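N-acetyl-L-2,4-diaminobutyric acid deacetylase (Ruegeria pomeroyi, PDB 6TWL) probably removes the acetyl group from N-acetyl-L-2,4-diaminobutyric acid during the breakdown of ectoine, as a zinc-dependent hydrolase. Local coordinates at residues S7-L12 / F21-H26; P39-K44 / L84-A89. All coordinates share one frame; numbering follows the deposited sequence.

Contact 1: residues S7-L12 / F21-H26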
ATOM      1  N   SER A   7      11.030 -13.622  17.283  1.00 72.07           N
ATOM      2  CA  SER A   7      10.031 -14.302  18.090  1.00 74.89           C
ATOM      3  C   SER A   7       8.923 -13.318  18.439  1.00 82.01           C
ATOM      4  O   SER A   7       9.209 -12.195  18.892  1.00 81.90           O
ATOM      5  CB  SER A   7      10.656 -14.873  19.368  1.00 85.37           C
ATOM      6  OG  SER A   7      10.554 -13.944  20.434  1.00100.59           O
ATOM      7  N   PRO A   8       7.657 -13.683  18.243  1.00 81.35           N
ATOM      8  CA  PRO A   8       6.569 -12.812  18.696  1.00 74.96           C
ATOM      9  C   PRO A   8       6.439 -12.854  20.210  1.00 80.49           C
ATOM     10  O   PRO A   8       6.598 -13.905  20.835  1.00 78.50           O
ATOM     11  CB  PRO A   8       5.326 -13.402  18.017  1.00 76.11           C
ATOM     12  CG  PRO A   8       5.845 -14.363  16.988  1.00 82.08           C
ATOM     13  CD  PRO A   8       7.150 -14.857  17.515  1.00 83.60           C
ATOM     14  N   THR A   9       6.151 -11.694  20.801  1.00 81.44           N
ATOM     15  CA  THR A   9       5.826 -11.651  22.220  1.00 79.95           C
ATOM     16  C   THR A   9       4.425 -12.171  22.513  1.00 78.64           C
ATOM     17  O   THR A   9       4.066 -12.311  23.687  1.00 77.13           O
ATOM     18  CB  THR A   9       5.962 -10.224  22.762  1.00 76.77           C
ATOM     19  OG1 THR A   9       4.912  -9.405  22.232  1.00 73.21           O
ATOM     20  CG2 THR A   9       7.312  -9.630  22.379  1.00 73.75           C
ATOM     21  N   ILE A  10       3.637 -12.466  21.484  1.00 81.92           N
ATOM     22  CA  ILE A  10       2.278 -12.974  21.647  1.00 83.01           C
ATOM     23  C   ILE A  10       2.160 -14.294  20.893  1.00 83.10           C
ATOM     24  O   ILE A  10       3.074 -14.654  20.137  1.00 83.33           O
ATOM     25  CB  ILE A  10       1.238 -11.955  21.151  1.00 72.67           C
ATOM     26  CG1 ILE A  10       1.525 -11.554  19.703  1.00 65.54           C
ATOM     27  CG2 ILE A  10       1.195 -10.742  22.070  1.00 79.88           C
ATOM     28  CD1 ILE A  10       0.449 -10.682  19.094  1.00 67.24           C
ATOM     29  N   PRO A  11       1.077 -15.053  21.068  1.00 81.53           N
ATOM     30  CA  PRO A  11       0.860 -16.221  20.208  1.00 74.89           C
ATOM     31  C   PRO A  11       0.155 -15.848  18.914  1.00 81.11           C
ATOM     32  O   PRO A  11      -0.740 -15.000  18.878  1.00 88.34           O
ATOM     33  CB  PRO A  11      -0.025 -17.127  21.074  1.00 76.44           C
ATOM     34  CG  PRO A  11      -0.799 -16.183  21.917  1.00 82.00           C
ATOM     35  CD  PRO A  11       0.076 -14.977  22.150  1.00 84.44           C
ATOM     36  N   LEU A  12       0.585 -16.487  17.832  1.00 74.71           N
ATOM     37  CA  LEU A  12      -0.055 -16.340  16.532  1.00 74.04           C
ATOM     38  C   LEU A  12      -1.194 -17.326  16.330  1.00 83.58           C
ATOM     39  O   LEU A  12      -1.932 -17.211  15.345  1.00 82.91           O
ATOM     40  CB  LEU A  12       0.979 -16.534  15.420  1.00 77.69           C
ATOM     41  CG  LEU A  12       2.312 -15.830  15.666  1.00 76.70           C
ATOM     42  CD1 LEU A  12       3.343 -16.233  14.625  1.00 74.87           C
ATOM     43  CD2 LEU A  12       2.107 -14.324  15.668  1.00 66.55           C
ATOM     44  N   PHE A  21       4.419  -7.691  19.921  1.00 72.34           N
ATOM     45  CA  PHE A  21       5.501  -7.292  19.035  1.00 65.20           C
ATOM     46  C   PHE A  21       6.155  -8.518  18.417  1.00 72.47           C
ATOM     47  O   PHE A  21       6.042  -9.637  18.924  1.00 67.78           O
ATOM     48  CB  PHE A  21       6.586  -6.490  19.763  1.00 64.66           C
ATOM     49  CG  PHE A  21       6.069  -5.318  20.541  1.00 68.26           C
ATOM     50  CD1 PHE A  21       5.601  -5.481  21.833  1.00 72.78           C
ATOM     51  CD2 PHE A  21       6.081  -4.050  19.990  1.00 72.66           C
ATOM     52  CE1 PHE A  21       5.137  -4.402  22.554  1.00 79.89           C
ATOM     53  CE2 PHE A  21       5.618  -2.965  20.708  1.00 78.22           C
ATOM     54  CZ  PHE A  21       5.145  -3.143  21.992  1.00 79.54           C
ATOM     55  N   LEU A  22       6.841  -8.285  17.300  1.00 74.74           N
ATOM     56  CA  LEU A  22       7.869  -9.192  16.809  1.00 69.44           C
ATOM     57  C   LEU A  22       9.220  -8.661  17.270  1.00 72.43           C
ATOM     58  O   LEU A  22       9.543  -7.492  17.041  1.00 72.17           O
ATOM     59  CB  LEU A  22       7.831  -9.298  15.283  1.00 66.49           C
ATOM     60  CG  LEU A  22       6.523  -9.713  14.608  1.00 69.19           C
ATOM     61  CD1 LEU A  22       6.573  -9.388  13.125  1.00 62.85           C
ATOM     62  CD2 LEU A  22       6.255 -11.195  14.824  1.00 75.82           C
ATOM     63  N   LYS A  23      10.002  -9.514  17.927  1.00 78.96           N
ATOM     64  CA  LYS A  23      11.242  -9.104  18.573  1.00 77.85           C
ATOM     65  C   LYS A  23      12.399  -9.968  18.084  1.00 83.66           C
ATOM     66  O   LYS A  23      12.270 -11.193  18.005  1.00 87.62           O
ATOM     67  CB  LYS A  23      11.102  -9.207  20.098  1.00 80.15           C
ATOM     68  CG  LYS A  23      12.397  -9.030  20.871  1.00 88.45           C
ATOM     69  CD  LYS A  23      12.157  -9.075  22.374  1.00 91.40           C
ATOM     70  CE  LYS A  23      11.583 -10.420  22.801  1.00 98.04           C
ATOM     71  NZ  LYS A  23      11.207 -10.445  24.244  1.00 99.28           N
ATOM     72  N   LEU A  24      13.514  -9.327  17.731  1.00 82.43           N
ATOM     73  CA  LEU A  24      14.793 -10.013  17.545  1.00 88.98           C
ATOM     74  C   LEU A  24      15.830  -9.243  18.350  1.00 92.47           C
ATOM     75  O   LEU A  24      16.038  -8.038  18.100  1.00 89.78           O
ATOM     76  CB  LEU A  24      15.219 -10.146  16.076  1.00 94.54           C
ATOM     77  CG  LEU A  24      15.507  -8.924  15.208  1.00 98.80           C
ATOM     78  CD1 LEU A  24      16.448  -9.262  14.050  1.00100.20           C
ATOM     79  CD2 LEU A  24      14.190  -8.437  14.686  1.00 98.95           C
ATOM     80  N   PRO A  25      16.477  -9.873  19.330  1.00 91.93           N
ATOM     81  CA  PRO A  25      17.352  -9.120  20.239  1.00 96.69           C
ATOM     82  C   PRO A  25      18.562  -8.475  19.583  1.00105.17           C
ATOM     83  O   PRO A  25      19.099  -7.528  20.165  1.00113.99           O
ATOM     84  CB  PRO A  25      17.761 -10.176  21.271  1.00 95.04           C
ATOM     85  CG  PRO A  25      16.599 -11.108  21.298  1.00 91.12           C
ATOM     86  CD  PRO A  25      16.128 -11.196  19.873  1.00 87.61           C
ATOM     87  N   HIS A  26      18.998  -8.925  18.400  1.00106.03           N
ATOM     88  CA  HIS A  26      20.062  -8.239  17.667  1.00111.22           C
ATOM     89  C   HIS A  26      21.230  -7.870  18.577  1.00113.18           C
ATOM     90  O   HIS A  26      21.629  -6.704  18.654  1.00118.44           O
ATOM     91  CB  HIS A  26      19.472  -6.984  17.013  1.00117.87           C
ATOM     92  CG  HIS A  26      20.393  -6.286  16.061  1.00123.76           C
ATOM     93  ND1 HIS A  26      21.382  -6.936  15.354  1.00125.17           N
ATOM     94  CD2 HIS A  26      20.468  -4.983  15.706  1.00124.66           C
ATOM     95  CE1 HIS A  26      22.026  -6.058  14.602  1.00126.57           C
ATOM     96  NE2 HIS A  26      21.489  -4.867  14.797  1.00126.84           N
TER

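Contact 2: residues P39-K44 / L84-A89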
ATOM      1  N   PRO A  39       5.458  -3.639  16.238  1.00 67.46           N
ATOM      2  CA  PRO A  39       4.125  -3.835  16.826  1.00 64.60           C
ATOM      3  C   PRO A  39       3.234  -4.645  15.901  1.00 60.83           C
ATOM      4  O   PRO A  39       3.282  -4.507  14.676  1.00 58.73           O
ATOM      5  CB  PRO A  39       3.600  -2.404  16.999  1.00 63.37           C
ATOM      6  CG  PRO A  39       4.822  -1.529  16.954  1.00 69.81           C
ATOM      7  CD  PRO A  39       5.764  -2.221  16.018  1.00 68.28           C
ATOM      8  N   LEU A  40       2.412  -5.498  16.500  1.00 62.49           N
ATOM      9  CA  LEU A  40       1.460  -6.274  15.725  1.00 70.26           C
ATOM     10  C   LEU A  40       0.311  -6.691  16.627  1.00 70.83           C
ATOM     11  O   LEU A  40       0.478  -6.850  17.840  1.00 72.03           O
ATOM     12  CB  LEU A  40       2.118  -7.501  15.081  1.00 66.88           C
ATOM     13  CG  LEU A  40       2.099  -8.834  15.835  1.00 64.42           C
ATOM     14  CD1 LEU A  40       2.541  -9.969  14.929  1.00 55.48           C
ATOM     15  CD2 LEU A  40       2.983  -8.773  17.060  1.00 71.37           C
ATOM     16  N   THR A  41      -0.857  -6.840  16.019  1.00 61.63           N
ATOM     17  CA  THR A  41      -2.038  -7.367  16.679  1.00 64.94           C
ATOM     18  C   THR A  41      -2.488  -8.618  15.939  1.00 71.91           C
ATOM     19  O   THR A  41      -2.505  -8.649  14.704  1.00 72.50           O
ATOM     20  CB  THR A  41      -3.167  -6.328  16.709  1.00 65.00           C
ATOM     21  OG1 THR A  41      -2.823  -5.267  17.611  1.00 66.56           O
ATOM     22  CG2 THR A  41      -4.477  -6.963  17.154  1.00 67.02           C
ATOM     23  N   VAL A  42      -2.826  -9.660  16.692  1.00 67.09           N
ATOM     24  CA  VAL A  42      -3.402 -10.875  16.135  1.00 65.45           C
ATOM     25  C   VAL A  42      -4.767 -11.086  16.771  1.00 66.84           C
ATOM     26  O   VAL A  42      -4.894 -11.078  18.001  1.00 71.10           O
ATOM     27  CB  VAL A  42      -2.497 -12.101  16.356  1.00 64.28           C
ATOM     28  CG1 VAL A  42      -3.188 -13.361  15.854  1.00 65.63           C
ATOM     29  CG2 VAL A  42      -1.165 -11.909  15.649  1.00 63.85           C
ATOM     30  N   ILE A  43      -5.783 -11.256  15.931  1.00 64.21           N
ATOM     31  CA  ILE A  43      -7.139 -11.556  16.368  1.00 62.11           C
ATOM     32  C   ILE A  43      -7.552 -12.837  15.661  1.00 65.78           C
ATOM     33  O   ILE A  43      -7.702 -12.855  14.433  1.00 65.09           O
ATOM     34  CB  ILE A  43      -8.110 -10.411  16.053  1.00 62.37           C
ATOM     35  CG1 ILE A  43      -7.613  -9.119  16.698  1.00 60.97           C
ATOM     36  CG2 ILE A  43      -9.515 -10.748  16.530  1.00 64.07           C
ATOM     37  CD1 ILE A  43      -8.434  -7.927  16.345  1.00 61.76           C
ATOM     38  N   LYS A  44      -7.718 -13.911  16.426  1.00 68.79           N
ATOM     39  CA  LYS A  44      -8.126 -15.193  15.876  1.00 74.41           C
ATOM     40  C   LYS A  44      -9.329 -15.712  16.647  1.00 73.46           C
ATOM     41  O   LYS A  44      -9.436 -15.514  17.862  1.00 71.88           O
ATOM     42  CB  LYS A  44      -6.988 -16.222  15.920  1.00 73.46           C
ATOM     43  CG  LYS A  44      -7.402 -17.605  15.427  1.00 71.66           C
ATOM     44  CD  LYS A  44      -6.364 -18.668  15.730  1.00 80.02           C
ATOM     45  CE  LYS A  44      -6.579 -19.899  14.858  1.00 84.80           C
ATOM     46  NZ  LYS A  44      -5.965 -19.746  13.506  1.00 85.43           N
ATOM     47  N   LEU A  84      -6.737 -12.561  11.799  1.00 65.95           N
ATOM     48  CA  LEU A  84      -6.156 -11.324  11.293  1.00 63.15           C
ATOM     49  C   LEU A  84      -4.780 -11.127  11.913  1.00 58.84           C
ATOM     50  O   LEU A  84      -4.634 -11.196  13.138  1.00 63.14           O
ATOM     51  CB  LEU A  84      -7.039 -10.119  11.620  1.00 60.63           C
ATOM     52  CG  LEU A  84      -8.481 -10.064  11.124  1.00 62.06           C
ATOM     53  CD1 LEU A  84      -9.237  -8.989  11.888  1.00 69.05           C
ATOM     54  CD2 LEU A  84      -8.508  -9.789   9.637  1.00 60.25           C
ATOM     55  N   ILE A  85      -3.779 -10.883  11.075  1.00 55.91           N
ATOM     56  CA  ILE A  85      -2.452 -10.486  11.531  1.00 54.62           C
ATOM     57  C   ILE A  85      -2.229  -9.065  11.039  1.00 59.35           C
ATOM     58  O   ILE A  85      -2.092  -8.827   9.833  1.00 56.88           O
ATOM     59  CB  ILE A  85      -1.356 -11.438  11.035  1.00 61.04           C
ATOM     60  CG1 ILE A  85      -1.709 -12.880  11.399  1.00 55.73           C
ATOM     61  CG2 ILE A  85      -0.013 -11.061  11.644  1.00 61.82           C
ATOM     62  CD1 ILE A  85      -0.715 -13.905  10.889  1.00 58.31           C
ATOM     63  N   ILE A  86      -2.206  -8.116  11.972  1.00 61.98           N
ATOM     64  CA  ILE A  86      -2.223  -6.692  11.659  1.00 66.08           C
ATOM     65  C   ILE A  86      -0.870  -6.102  12.023  1.00 67.19           C
ATOM     66  O   ILE A  86      -0.471  -6.116  13.195  1.00 62.52           O
ATOM     67  CB  ILE A  86      -3.357  -5.969  12.398  1.00 61.52           C
ATOM     68  CG1 ILE A  86      -4.701  -6.615  12.056  1.00 61.53           C
ATOM     69  CG2 ILE A  86      -3.368  -4.489  12.046  1.00 58.28           C
ATOM     70  CD1 ILE A  86      -5.812  -6.249  13.011  1.00 58.86           C
ATOM     71  N   VAL A  87      -0.170  -5.587  11.018  1.00 65.68           N
ATOM     72  CA  VAL A  87       1.104  -4.899  11.201  1.00 64.42           C
ATOM     73  C   VAL A  87       0.910  -3.458  10.744  1.00 62.33           C
ATOM     74  O   VAL A  87       1.136  -3.150   9.564  1.00 60.32           O
ATOM     75  CB  VAL A  87       2.233  -5.590  10.419  1.00 64.92           C
ATOM     76  CG1 VAL A  87       3.585  -4.989  10.782  1.00 70.09           C
ATOM     77  CG2 VAL A  87       2.218  -7.089  10.680  1.00 68.04           C
ATOM     78  N   PRO A  88       0.494  -2.549  11.630  1.00 63.26           N
ATOM     79  CA  PRO A  88       0.178  -1.182  11.180  1.00 63.78           C
ATOM     80  C   PRO A  88       1.373  -0.448  10.607  1.00 71.04           C
ATOM     81  O   PRO A  88       1.204   0.391   9.715  1.00 73.92           O
ATOM     82  CB  PRO A  88      -0.331  -0.499  12.459  1.00 64.17           C
ATOM     83  CG  PRO A  88      -0.698  -1.615  13.386  1.00 68.32           C
ATOM     84  CD  PRO A  88       0.259  -2.723  13.073  1.00 66.51           C
ATOM     85  N   ALA A  89       2.574  -0.730  11.096  1.00 63.76           N
ATOM     86  CA  ALA A  89       3.781  -0.062  10.634  1.00 66.53           C
ATOM     87  C   ALA A  89       4.775  -1.111  10.163  1.00 66.72           C
ATOM     88  O   ALA A  89       5.117  -2.032  10.912  1.00 71.45           O
ATOM     89  CB  ALA A  89       4.389   0.804  11.737  1.00 62.41           C
TER
HETATM   90  O   HOH W   1       3.725  -2.147  13.166  1.00 59.19           O

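Contact 1: residues S7-L12 / F21-H26
S7 and K23 form an antiparallel hydrogen-bonded pair in which S7 N donates to K23 O at 2.8 Å and K23 N returns a bond to S7 O at 3.0 Å. The two segments belong to a beta hairpin: the short strand 7-8, outermost on this side of the mixed sheet within the chain, lies against the C-terminal end of strand 16-24. The two bonds of the pair differ in shape, since S7 N approaches the K23 carbonyl only slightly tilted from its plane, whereas K23 N stands well above the plane of the S7 carbonyl. P8, with no N-H to give, falls at the non-hydrogen-bonded position opposite L22, and its CA comes within 3.2 Å of F21 O as a CA-H...O contact. On the face that carries P8 and L22, the proline ring meets the leucine obliquely, CG to CD2 at 3.9 Å, and both side chains also touch Y128 of helix 121-133, which covers this side. K23 and S7 point to the other face, where the lysine chain, bent at chi3, brings CE into loose reach of S7 OG and T9 CG2.

Beyond P8 the chain 9-12 leaves the strand, but T9 keeps hold of F21 with both backbone and side chain. T9 N donates to F21 O at 2.8 Å, in a bond that lies nearly along the C=O axis. The threonine hydroxyl is set between its own backbone N and carbonyl carbon (chi1 70°), which brings it over to the F21 amide, while CG2 lies 3.7 Å from F21 O. F21 N donates to T9 OG1 at 2.9 Å, and the same oxygen sits at the edge of the phenylalanine ring, 4.0 Å from CD1.

Contact 2: residues P39-K44 / L84-A89
T41 O accepts the amide N of I86 at 2.8 Å, a nearly straight bond (N-H...O 165°), with CB of I86 close beside the same oxygen. The pair is closed by T41 N, which donates to I86 O at 2.9 Å in the plane of that carbonyl. Two residues along, I43 and L84 repeat the exchange, L84 N giving to I43 O and I43 N to L84 O. Between these pairs V42 faces I85 without backbone bonds, and V42 CA instead approaches L84 O at 3.3 Å as a CA-H...O contact; L40 CA does the same with I86 O.

Residues 39-44 and 84-87 run antiparallel, their axes at 165°, as parts of strands 36-45 and 82-87, neighbours in the mixed sheet of the succinylglutamate desuccinylase/aspartoacylase family fold. Strand 82-87 joins strand 50-54 on its other edge, so this pairing couples the antiparallel N-terminal strands to the parallel part of the sheet.

T41, I43, L84 and I86 share one face. There I86 and T41 meet CB to CB at 4.3 Å, and helix 63-74 lies against them, through A72 on T41 and L68 and L71 on I86. T41 OG1 is hydrogen-bonded to ND1 of H19 in strand 16-24. On the other face V42 and I85 touch through their CG2 methyls. V42 CG2 lies beside its own backbone N, while CG1 is anti to that nitrogen (chi1 176°) and reaches within 3.8 Å of L84 O. L40 CD1 meets the same I85 methyl at 4.3 Å.

Where strand 82-87 ends, direct bonding gives way to a water that donates to P39 O and accepts from A89 N, while V87 CG1 and P88 CD also pack near the P39 carbonyl.

Contact 1 comes first along the chain and is complete before contact 2 opens. Their centres are 12 Å apart, on the same side of the chain's centre, and both belong to one mixed sheet in which the order runs 7-8, 16-24, 36-45, 82-87. The shared seam is between strands 16-24 and 36-45: L40 CD2 packs 3.4 Å from F21 N, and F21 CD2 lies 3.7 Å from P39 CA. Contact 1 is at the surface edge, away from the metal site, whereas contact 2 is buried, with the side chain of P88 about 11 Å from that of E61, a zinc ligand of this enzyme, although no zinc is bound in this model. Together they carry the sheet from its N-terminal edge towards the zinc-binding region.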